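PDB 2WW8: CELL WALL surface anchor family protein from Streptococcus pneumoniae, which serves as the adhesin of the pneumococcal pilus and probably mediates attachment of the bacterium to host cells. Local coordinates for residues E739-N744 / N847-I852; G753-L758 / F802-P807; S757-H762 / T777-R782; K816-F821 / I839-E844. All blocks are in the same frame, centred on the assembly; numbering follows the deposited sequence.

In the fold
All four contacts lie in the C-terminal prealbumin-like (CnaB) domain, far from the centre of the elongated chain. Interaction 1 is a parallel strand pairing within one sheet. Interaction 2 is an antiparallel pairing within the other sheet. Interaction 3 uses the same strand 755-761 on its opposite edge, where a loop joins it mainly through polar bonds; it includes the exposed Asn780. Interaction 4 joins the two sheets by apolar packing alone. Interactions 1 and 2 meet in the buried interior, where Lys742 touches Phe756 and Glu803. Interactions 1 and 4 are tied by His850 and Tyr843, and interactions 2 and 4 by the backbones of Glu803 and Lys816.

Interaction 1: E739-N744 / N847-I852; sequences EFIKVN and NDKHYI
Three backbone hydrogen bonds join strand 739-744 to strand 849-852 in parallel. Ile741 N donates to His850 O at 2.9 Å, in the plane of that carbonyl. Ile852 N reaches Ile741 O at 2.9 Å, but from 40° above the carbonyl plane. Val743 N to Ile852 O is the shortest, at 2.8 Å, and again in plane. A water continues the pairing at the start of the strands: it donates to Glu739 O and accepts from His850 N.

The side chains divide between two faces. On one, Ile852 CD1 lies 3.9 Å from Phe740 CB. Phe740 CD2 comes to 3.5 Å from His850 CB, and the two rings cross obliquely. Lys742 turns its aliphatic chain across Ile852 at about a right angle, with Lys742 CD 3.8 Å from Ile852 CG2. CG of Lys742 is anti to the backbone N (chi1 -174°), and the chain then bends at chi2 (75°). On the other face, Val743 CG1 meets the edge of the Tyr851 ring at CD1, 3.7 Å away.

Further out, Leu801 packs on both Phe740 and Ile852. His850 stacks on Phe845, and its ND1 is hydrogen-bonded to Tyr843 OH. Lys742 NZ is covalently joined to Asn854 CG, the isopeptide bond known from CnaB domains, and Glu803 lies beside the lysine chain. The register places Lys742 beside Ile852, consistent with its reaching Asn854 two residues on. The neutral amide would avoid a lysine charge in this buried place, and the crosslink locks the first and last strands of the domain together.

Interaction 2: G753-L758 / F802-P807; sequences GAVFSL and FENSEP
Asn804 sets the shape of this antiparallel pairing. It and Ser805 both face Val755, which makes a classic beta bulge. Val755 O takes two donors, Asn804 N at 2.5 Å and Ser805 N at 3.2 Å. Beyond the bulge, Ser757 and Phe802 form a hydrogen-bonded pair, with N-to-O bonds both ways. Asn804 keeps CG anti to its carbonyl carbon (chi1 -57°), which brings OD1 back over the partner strand. There Ser757 OG donates to Asn804 OD1 at 2.7 Å, on a lone pair and in the plane of the amide. Asn804 ND2 is held by Asn815 OD1.

Ser805 puts OG in the crowded position between its backbone N and carbonyl carbon (chi1 75°), 3.6 Å from Val755 CB. A water accepts a hydrogen bond from this hydroxyl and donates to Gly753 O and Glu806 O.

On the other face, Glu803 has CG anti to the backbone N (chi1 177°) and runs extended across the ring of Phe756. Its CG sits over one face, near the rim. Ala754 CB closes the end against Pro807 CG, at 3.8 Å.

Phe756 and Glu803 face strand 736-744 and touch Lys742. Strand 797-805 is flanked on its far side by strand 816-824, with a backbone hydrogen bond between Glu803 and Lys816.

Interaction 3: S757-H762 / T777-R782; sequences SLQKQH and TYQNVR
Ser757 OG is gripped by two hydrogen bonds. In this contact it accepts from Asn780 N at 2.9 Å, in a nearly straight bond (170°). It also donates to Asn804 OD1 of strand 797-805, so the hydroxyl bridges the two neighbours of its strand. The backbone of Asn780 has left-handed angles (57/50°). Asn780 and Val781 both face Phe756 in a G1 beta bulge.

Next along the strand, Leu758 N donates to Tyr778 O at 2.9 Å, nearly along the C=O axis. The side chains of this pair lie side by side and point the same way, with Leu758 CB 3.9 Å from Tyr778 CB. The ring of Tyr778 goes on to meet Phe791 edge-to-face, and its OH is hydrogen-bonded to Lys792 N.

Two glutamines close the polar side. Both bend at chi2, and they cross at about a right angle. Gln779 NE2 donates to Gln759 OE1 at 2.8 Å, with the acceptor in the amide plane of Gln779.

The loop is thus fixed to strand 755-761 by neutral donors and acceptors, through directional bonds rather than charge. The apolar part is small and belongs to Leu758 and Tyr778.

Interaction 4: K816-F821 / I839-E844; sequences KPIVAF and IPAGYE
The two segments belong to opposite sheets of the prealbumin-like (CnaB) beta sandwich. Strand 816-821 and strand 841-844 run in nearly the same direction, at 15°. Their axes come within 6.8 Å. The segments share no hydrogen bonds, so the contact rests on side chains.

The aliphatic contacts form two groups. At the Lys816 end, the methylene chain of Lys816 lies across Ile839 at about a right angle, with Lys816 CE 3.7 Å from Ile839 CD1. CG of Lys816 is anti to the carbonyl carbon, and the chain bends at chi2, which carries CD and CE over to Ile839 CD1. Further in, the tip of Ile818 meets the methyl group of Ala841: Ile818 CD1 lies 3.6 Å from Ala841 CB. Ile818 carries CG1 anti to its carbonyl carbon, and chi2 of -64° turns CD1 toward the other sheet.

The backbone explains why Ile818 and its neighbour can both serve this face. Ile818 and Val819 both face Leu801 of strand 797-805, a classic beta bulge. Val819 is buried and also packs on Phe740 and Val831.

The aromatic contact is between Val819 and Tyr843. Tyr843 holds CG anti to its backbone N (chi1 164°), so its ring is carried toward strand 816-821, where Val819 CG2 meets it obliquely. The polar tip of this ring is used elsewhere, on His850. Against the ring itself, Val819 CG2 comes to 3.9 Å from Tyr843 CD1.

Interaction 1: E739-N744 / N847-I852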
loop_
_atom_site.group_PDB
_atom_site.type_symbol
_atom_site.label_atom_id
_atom_site.label_comp_id
_atom_site.label_asym_id
_atom_site.label_seq_id
_atom_site.Cartn_x
_atom_site.Cartn_y
_atom_site.Cartn_z
ATOM N N GLU A 739 16.945 -41.514 69.534
ATOM C CA GLU A 739 17.993 -42.288 70.181
ATOM C C GLU A 739 17.763 -42.260 71.698
ATOM O O GLU A 739 17.428 -41.199 72.241
ATOM C CB GLU A 739 19.345 -41.672 69.870
ATOM C CG GLU A 739 20.477 -42.431 70.511
ATOM C CD GLU A 739 21.789 -41.832 70.101
ATOM O OE1 GLU A 739 22.231 -40.854 70.751
ATOM O OE2 GLU A 739 22.332 -42.335 69.090
ATOM N N PHE A 740 17.956 -43.406 72.351
ATOM C CA PHE A 740 17.765 -43.569 73.797
ATOM C C PHE A 740 19.116 -44.062 74.338
ATOM O O PHE A 740 19.882 -44.753 73.636
ATOM C CB PHE A 740 16.709 -44.634 74.111
ATOM C CG PHE A 740 15.322 -44.359 73.562
ATOM C CD1 PHE A 740 14.945 -44.758 72.282
ATOM C CD2 PHE A 740 14.363 -43.754 74.351
ATOM C CE1 PHE A 740 13.651 -44.515 71.789
ATOM C CE2 PHE A 740 13.067 -43.517 73.860
ATOM C CZ PHE A 740 12.699 -43.910 72.579
ATOM N N ILE A 741 19.426 -43.675 75.574
ATOM C CA ILE A 741 20.614 -44.165 76.242
ATOM C C ILE A 741 20.130 -45.009 77.418
ATOM O O ILE A 741 19.410 -44.512 78.314
ATOM C CB ILE A 741 21.533 -43.047 76.718
ATOM C CG1 ILE A 741 21.975 -42.180 75.537
ATOM C CG2 ILE A 741 22.778 -43.651 77.415
ATOM C CD1 ILE A 741 21.586 -40.750 75.647
ATOM N N LYS A 742 20.504 -46.294 77.384
ATOM C CA LYS A 742 20.229 -47.207 78.500
ATOM C C LYS A 742 21.214 -46.914 79.639
ATOM O O LYS A 742 22.433 -46.926 79.414
ATOM C CB LYS A 742 20.423 -48.668 78.080
ATOM C CG LYS A 742 19.986 -49.641 79.226
ATOM C CD LYS A 742 18.443 -49.687 79.282
ATOM C CE LYS A 742 17.899 -50.694 80.306
ATOM N NZ LYS A 742 18.499 -50.431 81.643
ATOM N N VAL A 743 20.715 -46.665 80.849
ATOM C CA VAL A 743 21.591 -46.290 81.961
ATOM C C VAL A 743 21.202 -46.935 83.291
ATOM O O VAL A 743 20.058 -47.362 83.503
ATOM C CB VAL A 743 21.645 -44.733 82.212
ATOM C CG1 VAL A 743 22.051 -43.978 80.947
ATOM C CG2 VAL A 743 20.299 -44.215 82.782
ATOM N N ASN A 744 22.179 -46.944 84.195
ATOM C CA ASN A 744 21.929 -47.180 85.594
ATOM C C ASN A 744 21.004 -46.075 86.166
ATOM O O ASN A 744 21.321 -44.891 86.001
ATOM C CB ASN A 744 23.293 -47.191 86.294
ATOM C CG ASN A 744 23.191 -47.558 87.762
ATOM O OD1 ASN A 744 22.362 -47.050 88.504
ATOM N ND2 ASN A 744 24.047 -48.459 88.179
ATOM N N ASN A 847 17.893 -33.035 79.977
ATOM C CA ASN A 847 18.951 -32.274 79.325
ATOM C C ASN A 847 18.983 -32.719 77.841
ATOM O O ASN A 847 20.019 -33.151 77.344
ATOM C CB ASN A 847 20.272 -32.485 80.091
ATOM C CG ASN A 847 20.355 -31.638 81.373
ATOM O OD1 ASN A 847 19.416 -30.928 81.739
ATOM N ND2 ASN A 847 21.489 -31.699 82.044
ATOM N N ASP A 848 17.810 -32.668 77.199
ATOM C CA ASP A 848 17.635 -32.964 75.777
ATOM C C ASP A 848 17.824 -34.434 75.325
ATOM O O ASP A 848 17.873 -34.703 74.130
ATOM C CB ASP A 848 18.604 -32.056 75.018
ATOM C CG ASP A 848 17.986 -31.452 73.795
ATOM O OD1 ASP A 848 16.742 -31.544 73.653
ATOM O OD2 ASP A 848 18.752 -30.884 72.981
ATOM N N LYS A 849 17.947 -35.398 76.233
ATOM C CA LYS A 849 18.247 -36.783 75.846
ATOM C C LYS A 849 17.206 -37.740 76.416
ATOM O O LYS A 849 16.660 -37.477 77.475
ATOM C CB LYS A 849 19.687 -37.211 76.179
ATOM C CG LYS A 849 20.681 -36.418 75.335
ATOM C CD LYS A 849 22.116 -36.790 75.669
ATOM C CE LYS A 849 23.101 -35.728 75.168
ATOM N NZ LYS A 849 23.169 -35.593 73.687
ATOM N N HIS A 850 16.902 -38.809 75.694
ATOM C CA HIS A 850 15.933 -39.801 76.136
ATOM C C HIS A 850 16.755 -40.908 76.808
ATOM O O HIS A 850 17.685 -41.473 76.219
ATOM C CB HIS A 850 15.194 -40.374 74.908
ATOM C CG HIS A 850 14.469 -39.350 74.087
ATOM N ND1 HIS A 850 13.352 -38.682 74.546
ATOM C CD2 HIS A 850 14.694 -38.895 72.827
ATOM C CE1 HIS A 850 12.913 -37.867 73.599
ATOM N NE2 HIS A 850 13.718 -37.965 72.550
ATOM N N TYR A 851 16.410 -41.201 78.048
ATOM C CA TYR A 851 17.114 -42.178 78.848
ATOM C C TYR A 851 16.143 -43.317 79.127
ATOM O O TYR A 851 14.946 -43.088 79.355
ATOM C CB TYR A 851 17.546 -41.537 80.181
ATOM C CG TYR A 851 18.716 -40.587 79.986
ATOM C CD1 TYR A 851 20.020 -41.076 79.925
ATOM C CD2 TYR A 851 18.513 -39.198 79.809
ATOM C CE1 TYR A 851 21.100 -40.205 79.705
ATOM C CE2 TYR A 851 19.589 -38.318 79.585
ATOM C CZ TYR A 851 20.876 -38.840 79.563
ATOM O OH TYR A 851 21.935 -37.986 79.350
ATOM N N ILE A 852 16.655 -44.540 79.118
ATOM C CA ILE A 852 15.940 -45.644 79.745
ATOM C C ILE A 852 16.731 -46.210 80.926
ATOM O O ILE A 852 17.884 -46.625 80.783
ATOM C CB ILE A 852 15.612 -46.757 78.739
ATOM C CG1 ILE A 852 14.749 -46.146 77.622
ATOM C CG2 ILE A 852 15.030 -48.028 79.472
ATOM C CD1 ILE A 852 14.694 -47.062 76.434
HETATM O O HOH W 1 18.681 -39.248 73.263
#

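Interaction 2: G753-L758 / F802-P807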
loop_
_atom_site.group_PDB
_atom_site.type_symbol
_atom_site.label_atom_id
_atom_site.label_comp_id
_atom_site.label_asym_id
_atom_site.label_seq_id
_atom_site.Cartn_x
_atom_site.Cartn_y
_atom_site.Cartn_z
ATOM N N GLY A 753 24.888 -54.347 76.950
ATOM C CA GLY A 753 24.337 -55.672 77.081
ATOM C C GLY A 753 22.845 -55.741 77.348
ATOM O O GLY A 753 22.350 -56.835 77.591
ATOM N N ALA A 754 22.115 -54.622 77.302
ATOM C CA ALA A 754 20.639 -54.727 77.338
ATOM C C ALA A 754 20.148 -55.036 75.925
ATOM O O ALA A 754 20.803 -54.650 74.957
ATOM C CB ALA A 754 19.969 -53.428 77.872
ATOM N N VAL A 755 18.999 -55.683 75.803
ATOM C CA VAL A 755 18.460 -56.073 74.494
ATOM C C VAL A 755 17.043 -55.515 74.329
ATOM O O VAL A 755 16.188 -55.698 75.191
ATOM C CB VAL A 755 18.471 -57.601 74.324
ATOM C CG1 VAL A 755 17.781 -58.020 73.026
ATOM C CG2 VAL A 755 19.922 -58.154 74.411
ATOM N N PHE A 756 16.788 -54.814 73.232
ATOM C CA PHE A 756 15.500 -54.161 73.016
ATOM C C PHE A 756 14.997 -54.484 71.615
ATOM O O PHE A 756 15.810 -54.810 70.744
ATOM C CB PHE A 756 15.680 -52.645 73.070
ATOM C CG PHE A 756 15.912 -52.100 74.467
ATOM C CD1 PHE A 756 17.147 -52.228 75.082
ATOM C CD2 PHE A 756 14.904 -51.430 75.142
ATOM C CE1 PHE A 756 17.380 -51.711 76.336
ATOM C CE2 PHE A 756 15.118 -50.918 76.424
ATOM C CZ PHE A 756 16.355 -51.053 77.015
ATOM N N SER A 757 13.690 -54.355 71.408
ATOM C CA SER A 757 13.101 -54.532 70.103
ATOM C C SER A 757 12.132 -53.385 69.902
ATOM O O SER A 757 11.320 -53.106 70.778
ATOM C CB SER A 757 12.386 -55.881 70.007
ATOM O OG SER A 757 13.338 -56.933 70.007
ATOM N N LEU A 758 12.221 -52.731 68.745
ATOM C CA LEU A 758 11.302 -51.655 68.361
ATOM C C LEU A 758 10.099 -52.215 67.599
ATOM O O LEU A 758 10.272 -52.782 66.524
ATOM C CB LEU A 758 12.033 -50.594 67.526
ATOM C CG LEU A 758 11.305 -49.287 67.175
ATOM C CD1 LEU A 758 10.503 -48.650 68.326
ATOM C CD2 LEU A 758 12.306 -48.270 66.560
ATOM N N PHE A 802 10.380 -52.164 73.342
ATOM C CA PHE A 802 10.296 -53.181 74.389
ATOM C C PHE A 802 11.707 -53.483 74.838
ATOM O O PHE A 802 12.612 -53.592 73.993
ATOM C CB PHE A 802 9.669 -54.501 73.893
ATOM C CG PHE A 802 8.173 -54.475 73.756
ATOM C CD1 PHE A 802 7.552 -53.713 72.757
ATOM C CD2 PHE A 802 7.373 -55.228 74.603
ATOM C CE1 PHE A 802 6.137 -53.679 72.607
ATOM C CE2 PHE A 802 5.947 -55.219 74.467
ATOM C CZ PHE A 802 5.318 -54.432 73.472
ATOM N N GLU A 803 11.861 -53.635 76.159
ATOM C CA GLU A 803 13.089 -54.218 76.711
ATOM C C GLU A 803 13.020 -55.739 76.705
ATOM O O GLU A 803 12.199 -56.336 77.412
ATOM C CB GLU A 803 13.365 -53.713 78.135
ATOM C CG GLU A 803 14.589 -54.316 78.819
ATOM C CD GLU A 803 15.203 -53.381 79.845
ATOM O OE1 GLU A 803 14.665 -52.266 80.072
ATOM O OE2 GLU A 803 16.240 -53.764 80.421
ATOM N N ASN A 804 13.868 -56.405 75.929
ATOM C CA ASN A 804 13.730 -57.877 75.933
ATOM C C ASN A 804 14.441 -58.436 77.166
ATOM O O ASN A 804 13.910 -59.335 77.826
ATOM C CB ASN A 804 14.241 -58.532 74.644
ATOM C CG ASN A 804 13.540 -57.992 73.399
ATOM O OD1 ASN A 804 14.128 -57.258 72.600
ATOM N ND2 ASN A 804 12.265 -58.347 73.237
ATOM N N SER A 805 15.622 -57.893 77.469
ATOM C CA SER A 805 16.371 -58.348 78.631
ATOM C C SER A 805 17.272 -57.244 79.208
ATOM O O SER A 805 17.900 -56.478 78.477
ATOM C CB SER A 805 17.175 -59.603 78.287
ATOM O OG SER A 805 18.316 -59.317 77.504
ATOM N N GLU A 806 17.281 -57.134 80.530
ATOM C CA GLU A 806 18.129 -56.214 81.276
ATOM C C GLU A 806 19.602 -56.628 81.119
ATOM O O GLU A 806 19.911 -57.768 80.790
ATOM C CB GLU A 806 17.734 -56.285 82.756
ATOM C CG GLU A 806 18.382 -57.468 83.498
ATOM C CD GLU A 806 17.714 -58.835 83.271
ATOM O OE1 GLU A 806 16.599 -58.930 82.681
ATOM O OE2 GLU A 806 18.322 -59.835 83.711
ATOM N N PRO A 807 20.538 -55.726 81.395
ATOM C CA PRO A 807 21.910 -56.222 81.388
ATOM C C PRO A 807 22.277 -56.939 82.675
ATOM O O PRO A 807 21.562 -56.761 83.657
ATOM C CB PRO A 807 22.736 -54.943 81.283
ATOM C CG PRO A 807 21.807 -53.859 81.201
ATOM C CD PRO A 807 20.471 -54.285 81.695
HETATM O O HOH W 2 20.658 -58.766 78.427
#

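Interaction 3: S757-H762 / T777-R782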
loop_
_atom_site.group_PDB
_atom_site.type_symbol
_atom_site.label_atom_id
_atom_site.label_comp_id
_atom_site.label_asym_id
_atom_site.label_seq_id
_atom_site.Cartn_x
_atom_site.Cartn_y
_atom_site.Cartn_z
ATOM N N SER A 757 13.690 -54.355 71.408
ATOM C CA SER A 757 13.101 -54.532 70.103
ATOM C C SER A 757 12.132 -53.385 69.902
ATOM O O SER A 757 11.320 -53.106 70.778
ATOM C CB SER A 757 12.386 -55.881 70.007
ATOM O OG SER A 757 13.338 -56.933 70.007
ATOM N N LEU A 758 12.221 -52.731 68.745
ATOM C CA LEU A 758 11.302 -51.655 68.361
ATOM C C LEU A 758 10.099 -52.215 67.599
ATOM O O LEU A 758 10.272 -52.782 66.524
ATOM C CB LEU A 758 12.033 -50.594 67.526
ATOM C CG LEU A 758 11.305 -49.287 67.175
ATOM C CD1 LEU A 758 10.503 -48.650 68.326
ATOM C CD2 LEU A 758 12.306 -48.270 66.560
ATOM N N GLN A 759 8.896 -52.074 68.154
ATOM C CA GLN A 759 7.687 -52.538 67.468
ATOM C C GLN A 759 6.957 -51.405 66.770
ATOM O O GLN A 759 7.034 -50.255 67.203
ATOM C CB GLN A 759 6.721 -53.218 68.433
ATOM C CG GLN A 759 7.354 -54.342 69.246
ATOM C CD GLN A 759 7.524 -55.606 68.441
ATOM O OE1 GLN A 759 8.571 -55.863 67.835
ATOM N NE2 GLN A 759 6.462 -56.405 68.410
ATOM N N LYS A 760 6.252 -51.737 65.688
ATOM C CA LYS A 760 5.437 -50.770 64.953
ATOM C C LYS A 760 3.989 -51.227 64.908
ATOM O O LYS A 760 3.732 -52.422 64.794
ATOM C CB LYS A 760 5.953 -50.540 63.528
ATOM C CG LYS A 760 5.427 -49.241 62.922
ATOM C CD LYS A 760 6.048 -48.939 61.566
ATOM C CE LYS A 760 5.356 -47.737 60.891
ATOM N NZ LYS A 760 3.862 -47.838 60.872
ATOM N N GLN A 761 3.060 -50.282 65.025
ATOM C CA GLN A 761 1.638 -50.583 64.933
ATOM C C GLN A 761 1.345 -51.132 63.526
ATOM O O GLN A 761 1.856 -50.617 62.530
ATOM C CB GLN A 761 0.819 -49.327 65.244
ATOM C CG GLN A 761 -0.703 -49.500 65.296
ATOM C CD GLN A 761 -1.413 -48.183 65.594
ATOM O OE1 GLN A 761 -1.115 -47.153 64.985
ATOM N NE2 GLN A 761 -2.345 -48.207 66.541
ATOM N N HIS A 762 0.563 -52.207 63.452
ATOM C CA HIS A 762 0.159 -52.763 62.162
ATOM C C HIS A 762 -0.832 -51.810 61.472
ATOM O O HIS A 762 -1.777 -51.339 62.116
ATOM C CB HIS A 762 -0.403 -54.190 62.301
ATOM C CG HIS A 762 -0.785 -54.823 60.993
ATOM N ND1 HIS A 762 -2.072 -55.234 60.705
ATOM C CD2 HIS A 762 -0.049 -55.092 59.886
ATOM C CE1 HIS A 762 -2.109 -55.742 59.485
ATOM N NE2 HIS A 762 -0.897 -55.657 58.962
ATOM N N THR A 777 15.073 -55.968 61.380
ATOM C CA THR A 777 15.392 -54.575 61.682
ATOM C C THR A 777 14.902 -54.031 63.034
ATOM O O THR A 777 13.702 -53.991 63.346
ATOM C CB THR A 777 15.033 -53.626 60.513
ATOM O OG1 THR A 777 15.878 -52.469 60.597
ATOM C CG2 THR A 777 13.559 -53.191 60.580
ATOM N N TYR A 778 15.881 -53.617 63.835
ATOM C CA TYR A 778 15.656 -53.122 65.188
ATOM C C TYR A 778 14.958 -54.169 66.066
ATOM O O TYR A 778 14.118 -53.846 66.909
ATOM C CB TYR A 778 14.883 -51.798 65.154
ATOM C CG TYR A 778 15.626 -50.701 64.433
ATOM C CD1 TYR A 778 17.014 -50.595 64.525
ATOM C CD2 TYR A 778 14.929 -49.753 63.665
ATOM C CE1 TYR A 778 17.706 -49.574 63.869
ATOM C CE2 TYR A 778 15.607 -48.729 62.999
ATOM C CZ TYR A 778 16.993 -48.649 63.103
ATOM O OH TYR A 778 17.652 -47.627 62.459
ATOM N N GLN A 779 15.314 -55.432 65.859
ATOM C CA GLN A 779 14.813 -56.534 66.666
ATOM C C GLN A 779 16.034 -57.074 67.390
ATOM O O GLN A 779 17.071 -57.269 66.738
ATOM C CB GLN A 779 14.166 -57.582 65.767
ATOM C CG GLN A 779 12.884 -57.049 65.183
ATOM C CD GLN A 779 11.748 -57.220 66.150
ATOM O OE1 GLN A 779 11.604 -58.287 66.764
ATOM N NE2 GLN A 779 10.932 -56.183 66.298
ATOM N N ASN A 780 15.929 -57.236 68.716
ATOM C CA ASN A 780 17.053 -57.726 69.522
ATOM C C ASN A 780 18.302 -56.883 69.397
ATOM O O ASN A 780 19.381 -57.396 69.130
ATOM C CB ASN A 780 17.445 -59.151 69.104
ATOM C CG ASN A 780 16.459 -60.179 69.587
ATOM O OD1 ASN A 780 15.255 -59.939 69.670
ATOM N ND2 ASN A 780 16.979 -61.346 69.930
ATOM N N VAL A 781 18.170 -55.578 69.553
ATOM C CA VAL A 781 19.354 -54.740 69.437
ATOM C C VAL A 781 19.984 -54.734 70.823
ATOM O O VAL A 781 19.312 -54.518 71.824
ATOM C CB VAL A 781 19.051 -53.339 68.888
ATOM C CG1 VAL A 781 18.274 -53.470 67.592
ATOM C CG2 VAL A 781 18.220 -52.539 69.876
ATOM N N ARG A 782 21.281 -55.011 70.853
ATOM C CA ARG A 782 22.010 -55.138 72.093
ATOM C C ARG A 782 22.834 -53.854 72.240
ATOM O O ARG A 782 23.566 -53.501 71.305
ATOM C CB ARG A 782 22.922 -56.360 71.984
ATOM C CG ARG A 782 23.770 -56.593 73.203
ATOM C CD ARG A 782 24.477 -57.939 73.062
ATOM N NE ARG A 782 25.178 -58.309 74.293
ATOM C CZ ARG A 782 24.645 -59.046 75.267
ATOM N NH1 ARG A 782 23.396 -59.514 75.171
ATOM N NH2 ARG A 782 25.382 -59.305 76.341
#

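Interaction 4: K816-F821 / I839-E844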
loop_
_atom_site.group_PDB
_atom_site.type_symbol
_atom_site.label_atom_id
_atom_site.label_comp_id
_atom_site.label_asym_id
_atom_site.label_seq_id
_atom_site.Cartn_x
_atom_site.Cartn_y
_atom_site.Cartn_z
ATOM N N LYS A 816 9.274 -56.383 78.266
ATOM C CA LYS A 816 8.318 -55.435 78.837
ATOM C C LYS A 816 8.216 -54.182 77.932
ATOM O O LYS A 816 9.245 -53.710 77.458
ATOM C CB LYS A 816 8.705 -55.046 80.288
ATOM C CG LYS A 816 8.672 -56.154 81.375
ATOM C CD LYS A 816 7.267 -56.749 81.617
ATOM C CE LYS A 816 7.345 -57.993 82.532
ATOM N NZ LYS A 816 6.459 -59.057 82.010
ATOM N N PRO A 817 6.998 -53.624 77.714
ATOM C CA PRO A 817 6.885 -52.335 77.023
ATOM C C PRO A 817 7.551 -51.209 77.849
ATOM O O PRO A 817 7.362 -51.139 79.062
ATOM C CB PRO A 817 5.366 -52.090 76.969
ATOM C CG PRO A 817 4.795 -52.870 78.129
ATOM C CD PRO A 817 5.729 -54.045 78.353
ATOM N N ILE A 818 8.344 -50.356 77.215
ATOM C CA ILE A 818 9.004 -49.250 77.925
ATOM C C ILE A 818 8.502 -47.864 77.475
ATOM O O ILE A 818 7.977 -47.088 78.285
ATOM C CB ILE A 818 10.545 -49.316 77.810
ATOM C CG1 ILE A 818 11.045 -50.728 78.137
ATOM C CG2 ILE A 818 11.220 -48.261 78.734
ATOM C CD1 ILE A 818 10.742 -51.117 79.577
ATOM N N VAL A 819 8.627 -47.583 76.179
ATOM C CA VAL A 819 8.306 -46.258 75.661
ATOM C C VAL A 819 7.389 -46.375 74.447
ATOM O O VAL A 819 7.557 -47.283 73.610
ATOM C CB VAL A 819 9.557 -45.492 75.150
ATOM C CG1 VAL A 819 9.182 -44.031 74.814
ATOM C CG2 VAL A 819 10.697 -45.509 76.155
ATOM N N ALA A 820 6.441 -45.439 74.383
ATOM C CA ALA A 820 5.597 -45.213 73.206
ATOM C C ALA A 820 5.949 -43.871 72.587
ATOM O O ALA A 820 6.285 -42.908 73.292
ATOM C CB ALA A 820 4.112 -45.218 73.564
ATOM N N PHE A 821 5.867 -43.810 71.262
ATOM C CA PHE A 821 5.989 -42.506 70.592
ATOM C C PHE A 821 5.400 -42.648 69.195
ATOM O O PHE A 821 5.106 -43.769 68.781
ATOM C CB PHE A 821 7.444 -42.026 70.514
ATOM C CG PHE A 821 8.369 -42.957 69.755
ATOM C CD1 PHE A 821 9.104 -43.932 70.426
ATOM C CD2 PHE A 821 8.502 -42.872 68.366
ATOM C CE1 PHE A 821 9.965 -44.792 69.723
ATOM C CE2 PHE A 821 9.350 -43.713 67.662
ATOM C CZ PHE A 821 10.093 -44.668 68.333
ATOM N N ILE A 839 7.488 -52.567 87.412
ATOM C CA ILE A 839 8.633 -53.036 86.620
ATOM C C ILE A 839 9.792 -52.080 86.868
ATOM O O ILE A 839 9.580 -50.855 86.907
ATOM C CB ILE A 839 8.335 -53.096 85.100
ATOM C CG1 ILE A 839 7.172 -54.052 84.814
ATOM C CG2 ILE A 839 9.577 -53.508 84.309
ATOM C CD1 ILE A 839 7.354 -55.478 85.296
ATOM N N PRO A 840 11.013 -52.631 87.043
ATOM C CA PRO A 840 12.162 -51.774 87.341
ATOM C C PRO A 840 12.886 -51.167 86.121
ATOM O O PRO A 840 14.129 -51.126 86.094
ATOM C CB PRO A 840 13.082 -52.714 88.141
ATOM C CG PRO A 840 12.834 -54.059 87.586
ATOM C CD PRO A 840 11.382 -54.061 87.045
ATOM N N ALA A 841 12.145 -50.712 85.107
ATOM C CA ALA A 841 12.731 -49.939 84.011
ATOM C C ALA A 841 12.023 -48.579 84.046
ATOM O O ALA A 841 10.876 -48.489 84.513
ATOM C CB ALA A 841 12.534 -50.629 82.636
ATOM N N GLY A 842 12.654 -47.510 83.568
ATOM C CA GLY A 842 11.870 -46.266 83.446
ATOM C C GLY A 842 12.354 -45.489 82.247
ATOM O O GLY A 842 13.414 -45.845 81.667
ATOM N N TYR A 843 11.547 -44.495 81.867
ATOM C CA TYR A 843 11.878 -43.563 80.795
ATOM C C TYR A 843 12.077 -42.217 81.490
ATOM O O TYR A 843 11.311 -41.881 82.403
ATOM C CB TYR A 843 10.743 -43.427 79.760
ATOM C CG TYR A 843 10.906 -42.192 78.882
ATOM C CD1 TYR A 843 11.859 -42.165 77.853
ATOM C CD2 TYR A 843 10.122 -41.052 79.084
ATOM C CE1 TYR A 843 12.042 -41.054 77.042
ATOM C CE2 TYR A 843 10.307 -39.912 78.286
ATOM C CZ TYR A 843 11.264 -39.925 77.253
ATOM O OH TYR A 843 11.435 -38.810 76.461
ATOM N N GLU A 844 13.081 -41.459 81.049
ATOM C CA GLU A 844 13.287 -40.084 81.532
ATOM C C GLU A 844 13.815 -39.269 80.350
ATOM O O GLU A 844 14.478 -39.765 79.420
ATOM C CB GLU A 844 14.212 -39.958 82.773
ATOM C CG GLU A 844 13.900 -40.873 84.035
ATOM C CD GLU A 844 14.926 -40.799 85.208
ATOM O OE1 GLU A 844 15.659 -39.776 85.342
ATOM O OE2 GLU A 844 14.967 -41.728 86.075
#